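Local coordinates for protein ribosomal RNA small subunit methyltransferase E (Legionella pneumophila, PDB 5O95) that probably methylates N3 of a specific uridine in 16S rRNA of the assembled small ribosomal subunit, with S-adenosyl-L-methionine as methyl donor, at residues K171-H175 with H213-L218; R8-P12 with L23-A27. One frame throughout, in Å; residues are numbered along the deposited sequence. Where two conformers were deposited one is given.

Contact 1 of 2, residues K171-H175 with H213-L218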
loop_
_atom_site.group_PDB
_atom_site.type_symbol
_atom_site.label_atom_id
_atom_site.label_comp_id
_atom_site.label_asym_id
_atom_site.label_seq_id
_atom_site.Cartn_x
_atom_site.Cartn_y
_atom_site.Cartn_z
ATOM N N LYS B 171 -22.032 2.822 -4.853
ATOM C CA LYS B 171 -21.748 3.034 -3.440
ATOM C C LYS B 171 -21.375 1.698 -2.816
ATOM O O LYS B 171 -22.175 0.760 -2.826
ATOM C CB LYS B 171 -22.948 3.676 -2.738
ATOM C CG LYS B 171 -23.267 5.068 -3.283
ATOM C CD LYS B 171 -24.418 5.755 -2.562
ATOM C CE LYS B 171 -25.761 5.180 -2.969
ATOM N NZ LYS B 171 -26.893 6.111 -2.617
ATOM N N LEU B 172 -20.144 1.609 -2.321
ATOM C CA LEU B 172 -19.600 0.359 -1.824
ATOM C C LEU B 172 -19.110 0.523 -0.394
ATOM O O LEU B 172 -18.679 1.599 0.024
ATOM C CB LEU B 172 -18.435 -0.101 -2.688
ATOM C CG LEU B 172 -18.771 -0.295 -4.156
ATOM C CD1 LEU B 172 -17.468 -0.565 -4.917
ATOM C CD2 LEU B 172 -19.741 -1.435 -4.348
ATOM N N ILE B 173 -19.170 -0.569 0.359
ATOM C CA ILE B 173 -18.631 -0.589 1.708
ATOM C C ILE B 173 -17.843 -1.882 1.868
ATOM O O ILE B 173 -18.313 -2.952 1.474
ATOM C CB ILE B 173 -19.753 -0.446 2.760
ATOM C CG1 ILE B 173 -19.193 -0.474 4.185
ATOM C CG2 ILE B 173 -20.856 -1.473 2.524
ATOM C CD1 ILE B 173 -20.207 0.013 5.206
ATOM N N LEU B 174 -16.632 -1.776 2.409
ATOM C CA LEU B 174 -15.830 -2.960 2.712
ATOM C C LEU B 174 -16.407 -3.635 3.946
ATOM O O LEU B 174 -16.179 -3.199 5.075
ATOM C CB LEU B 174 -14.370 -2.588 2.930
ATOM C CG LEU B 174 -13.516 -2.460 1.674
ATOM C CD1 LEU B 174 -12.088 -2.163 2.062
ATOM C CD2 LEU B 174 -13.592 -3.754 0.876
ATOM N N HIS B 175 -17.161 -4.714 3.727
ATOM C CA HIS B 175 -17.776 -5.449 4.823
ATOM C C HIS B 175 -18.071 -6.857 4.341
ATOM O O HIS B 175 -18.552 -7.026 3.214
ATOM C CB HIS B 175 -19.069 -4.771 5.289
ATOM C CG HIS B 175 -19.610 -5.326 6.571
ATOM N ND1 HIS B 175 -20.790 -6.034 6.636
ATOM C CD2 HIS B 175 -19.117 -5.297 7.832
ATOM C CE1 HIS B 175 -21.006 -6.413 7.884
ATOM N NE2 HIS B 175 -20.006 -5.978 8.630
ATOM N N HIS B 213 -29.102 3.027 2.699
ATOM C CA HIS B 213 -28.731 4.077 1.762
ATOM C C HIS B 213 -28.065 3.539 0.504
ATOM O O HIS B 213 -27.459 4.316 -0.240
ATOM C CB HIS B 213 -27.848 5.128 2.434
ATOM C CG HIS B 213 -28.575 5.967 3.433
ATOM N ND1 HIS B 213 -28.979 5.478 4.654
ATOM C CD2 HIS B 213 -28.976 7.259 3.391
ATOM C CE1 HIS B 213 -29.602 6.433 5.324
ATOM N NE2 HIS B 213 -29.614 7.522 4.578
ATOM N N GLY B 214 -28.153 2.232 0.258
ATOM C CA GLY B 214 -27.674 1.668 -0.995
ATOM C C GLY B 214 -26.200 1.345 -1.076
ATOM O O GLY B 214 -25.700 1.094 -2.175
ATOM N N PHE B 215 -25.482 1.346 0.043
ATOM C CA PHE B 215 -24.087 0.921 0.053
ATOM C C PHE B 215 -24.015 -0.600 -0.010
ATOM O O PHE B 215 -24.610 -1.297 0.822
ATOM C CB PHE B 215 -23.352 1.485 1.268
ATOM C CG PHE B 215 -22.943 2.924 1.089
ATOM C CD1 PHE B 215 -23.869 3.948 1.248
ATOM C CD2 PHE B 215 -21.642 3.247 0.727
ATOM C CE1 PHE B 215 -23.499 5.279 1.056
ATOM C CE2 PHE B 215 -21.267 4.575 0.530
ATOM C CZ PHE B 215 -22.187 5.581 0.701
ATOM N N LEU B 216 -23.313 -1.109 -1.018
ATOM C CA LEU B 216 -23.259 -2.537 -1.306
ATOM C C LEU B 216 -21.942 -3.128 -0.818
ATOM O O LEU B 216 -20.882 -2.529 -1.020
ATOM C CB LEU B 216 -23.373 -2.759 -2.815
ATOM C CG LEU B 216 -24.636 -2.179 -3.458
ATOM C CD1 LEU B 216 -24.656 -2.433 -4.958
ATOM C CD2 LEU B 216 -25.896 -2.717 -2.804
ATOM N N PRO B 217 -21.974 -4.310 -0.197
ATOM C CA PRO B 217 -20.771 -4.833 0.477
ATOM C C PRO B 217 -19.760 -5.419 -0.494
ATOM O O PRO B 217 -20.104 -6.224 -1.362
ATOM C CB PRO B 217 -21.330 -5.922 1.403
ATOM C CG PRO B 217 -22.628 -6.349 0.763
ATOM C CD PRO B 217 -23.178 -5.103 0.094
ATOM N N LEU B 218 -18.500 -5.024 -0.322
ATOM C CA LEU B 218 -17.402 -5.458 -1.175
ATOM C C LEU B 218 -16.417 -6.284 -0.361
ATOM O O LEU B 218 -16.118 -5.954 0.790
ATOM C CB LEU B 218 -16.678 -4.229 -1.721
ATOM C CG LEU B 218 -15.468 -4.474 -2.613
ATOM C CD1 LEU B 218 -15.906 -5.156 -3.897
ATOM C CD2 LEU B 218 -14.789 -3.138 -2.926
HETATM O O HOH W 1 -24.512 1.516 -5.269
#

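Contact 2 of 2, residues R8-P12 with L23-A27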
loop_
_atom_site.group_PDB
_atom_site.type_symbol
_atom_site.label_atom_id
_atom_site.label_comp_id
_atom_site.label_asym_id
_atom_site.label_seq_id
_atom_site.Cartn_x
_atom_site.Cartn_y
_atom_site.Cartn_z
ATOM N N ARG B 8 8.828 18.970 -8.709
ATOM C CA ARG B 8 7.503 19.555 -8.856
ATOM C C ARG B 8 7.081 20.239 -7.563
ATOM O O ARG B 8 7.290 19.697 -6.472
ATOM C CB ARG B 8 6.461 18.485 -9.182
ATOM C CG ARG B 8 6.561 17.962 -10.602
ATOM C CD ARG B 8 5.852 16.614 -10.723
ATOM N NE ARG B 8 4.496 16.664 -10.190
ATOM C CZ ARG B 8 3.458 17.229 -10.806
ATOM N NH1 ARG B 8 3.600 17.813 -12.021
ATOM N NH2 ARG B 8 2.282 17.239 -10.223
ATOM N N ILE B 9 6.466 21.418 -7.690
ATOM C CA ILE B 9 6.079 22.245 -6.546
ATOM C C ILE B 9 4.689 22.804 -6.822
ATOM O O ILE B 9 4.467 23.436 -7.861
ATOM C CB ILE B 9 7.068 23.416 -6.323
ATOM C CG1 ILE B 9 8.499 22.917 -6.066
ATOM C CG2 ILE B 9 6.597 24.336 -5.197
ATOM C CD1 ILE B 9 8.642 22.149 -4.725
ATOM N N TYR B 10 3.761 22.606 -5.895
ATOM C CA TYR B 10 2.424 23.153 -6.048
ATOM C C TYR B 10 2.439 24.632 -5.680
ATOM O O TYR B 10 2.866 25.001 -4.577
ATOM C CB TYR B 10 1.495 22.439 -5.062
ATOM C CG TYR B 10 0.137 23.065 -4.911
ATOM C CD1 TYR B 10 -0.783 23.081 -5.956
ATOM C CD2 TYR B 10 -0.225 23.672 -3.710
ATOM C CE1 TYR B 10 -2.041 23.649 -5.805
ATOM C CE2 TYR B 10 -1.483 24.250 -3.541
ATOM C CZ TYR B 10 -2.382 24.246 -4.582
ATOM O OH TYR B 10 -3.622 24.813 -4.399
ATOM N N GLN B 11 1.967 25.484 -6.605
ATOM C CA GLN B 11 1.721 26.889 -6.291
ATOM C C GLN B 11 0.387 27.261 -6.917
ATOM O O GLN B 11 0.232 27.134 -8.144
ATOM C CB GLN B 11 2.801 27.788 -6.913
ATOM C CG GLN B 11 4.179 27.734 -6.252
ATOM C CD GLN B 11 4.173 28.395 -4.895
ATOM O OE1 GLN B 11 4.437 29.600 -4.762
ATOM N NE2 GLN B 11 3.847 27.613 -3.863
ATOM N N PRO B 12 -0.586 27.726 -6.138
ATOM C CA PRO B 12 -1.867 28.120 -6.722
ATOM C C PRO B 12 -1.691 29.386 -7.550
ATOM O O PRO B 12 -0.758 30.165 -7.346
ATOM C CB PRO B 12 -2.745 28.387 -5.497
ATOM C CG PRO B 12 -1.774 28.768 -4.426
ATOM C CD PRO B 12 -0.572 27.877 -4.669
ATOM N N LEU B 23 8.049 32.431 -4.753
ATOM C CA LEU B 23 7.314 31.299 -4.219
ATOM C C LEU B 23 6.689 31.666 -2.889
ATOM O O LEU B 23 7.196 32.525 -2.165
ATOM C CB LEU B 23 8.256 30.117 -4.034
ATOM C CG LEU B 23 8.859 29.583 -5.326
ATOM C CD1 LEU B 23 9.723 28.368 -4.972
ATOM C CD2 LEU B 23 7.778 29.194 -6.318
ATOM N N SER B 24 5.565 31.001 -2.567
ATOM C CA SER B 24 4.982 31.187 -1.250
ATOM C C SER B 24 6.041 30.879 -0.199
ATOM O O SER B 24 6.960 30.099 -0.457
ATOM C CB SER B 24 3.809 30.233 -1.058
ATOM O OG SER B 24 4.247 28.874 -1.153
ATOM N N PRO B 25 5.947 31.486 0.987
ATOM C CA PRO B 25 6.950 31.195 2.024
ATOM C C PRO B 25 7.115 29.709 2.300
ATOM O O PRO B 25 8.244 29.238 2.481
ATOM C CB PRO B 25 6.425 31.974 3.241
ATOM C CG PRO B 25 5.713 33.154 2.609
ATOM C CD PRO B 25 5.056 32.601 1.371
ATOM N N GLU B 26 6.014 28.957 2.341
ATOM C CA GLU B 26 6.124 27.516 2.559
ATOM C C GLU B 26 6.908 26.848 1.441
ATOM O O GLU B 26 7.742 25.972 1.695
ATOM C CB GLU B 26 4.739 26.880 2.695
ATOM C CG GLU B 26 4.070 27.208 4.018
ATOM C CD GLU B 26 4.846 26.666 5.195
ATOM O OE1 GLU B 26 4.859 25.433 5.365
ATOM O OE2 GLU B 26 5.451 27.469 5.939
ATOM N N ALA B 27 6.640 27.233 0.191
ATOM C CA ALA B 27 7.331 26.610 -0.937
ATOM C C ALA B 27 8.768 27.103 -1.024
ATOM O O ALA B 27 9.654 26.354 -1.442
ATOM C CB ALA B 27 6.577 26.896 -2.239
#

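Contact 1 of 2, residues K171-H175 with H213-L218
Two neighbouring strands of the parallel sheet in the SPOUT methyltransferase domain meet here: 170-174 pairs with 216-218, an outermost strand of the sheet within this chain. The parallel register sets L172 beside L216, I173 beside P217 and L174 beside L218. L216 N donates to K171 O (2.8 Å), I173 N to L216 O (2.9 Å) and L218 N to I173 O (2.7 Å). P217 has no amide hydrogen, yet fits, because in this register its nitrogen is not called on to bond to 171-175.

L172, L174, L216 and L218 share one face. L172 and L216 both adopt mt, whereas L218 is tp, which lets its CD2 approach CD1 of L172 at 4.2 Å; the CG of L218 lies 4.0 Å from CD2 of L174. L174, which lines the S-adenosyl-L-methionine site seen in crystals of this protein although no cofactor is bound to this chain, also touches L220 of that site. On the other face I173, with chi1 trans, brings CG2 to 4.1 Å from CB of F215, whose ring is buried against strand 191-196 and helix 159-165.

G214, with positive phi, is the C-prime residue of a Schellman motif ending helix 204-212, where a CB would clash with the preceding carbonyl. K171 suits a partly exposed position at the start of the pairing: its CB sits over the F215 ring, 3.7 Å from the centroid in a CH-pi contact, while its mtmt chain runs on until NZ donates to H213 O at 3.0 Å.

Contact 2 of 2, residues R8-P12 with L23-A27
Q11, just beyond strand 8-10, reaches across to the start of helix 25-34 and uses both ends of its amide. Its OE1 accepts from S24 N at 2.8 Å, and its NE2 donates to S24 OG at 3.0 Å. The second NE2 hydrogen is spent at home, on Y10 O at 2.9 Å. Glutamine suits this buried place because one planar group offers an acceptor and two donors, and all three are used; its mm conformation folds the chain so that the amide meets S24 while staying close to its own backbone.

S24 holds the N-cap position. With chi1 near +60°, its OG accepts from A27 N at 3.2 Å, satisfying an amide that the first turn leaves without a helical carbonyl partner. The same OG therefore accepts from both Q11 NE2 and A27 N. P25, which has no amide hydrogen to satisfy, is well placed as the first helical residue.

Carbon atoms close round this polar centre. The methyl of A27 is small enough to lie 3.3 Å from Q11 NE2, measured from its CB, and that CB also makes an apolar contact with I9 CG2 at 3.9 Å. L23 brings CD2 to 3.7 Å from Q11 OE1, and elsewhere touches V65 and V67. The arrangement is a serine N-cap tied to a buried glutamine, joining an edge strand to the helix of the PUA-like domain.

The two contacts lie on opposite sides of the chain's centre, their centres about 38 Å apart and their nearest atoms about 27 Å, and they share no helix or strand. Contact 1 belongs to the methyltransferase domain, contact 2 to the N-terminal PUA-like part. Contact 1 is partly buried and broad, 595 Å², and its polar bonds are mainly between backbones, as strand pairing demands. Contact 2 is smaller, 190 Å², but its touching residues are mostly buried; where the end of a strand meets the start of a helix, both hydrogen bonds between the segments involve the side chain of Q11. Only contact 1 includes a residue of the cofactor site; contact 2 lies away from it.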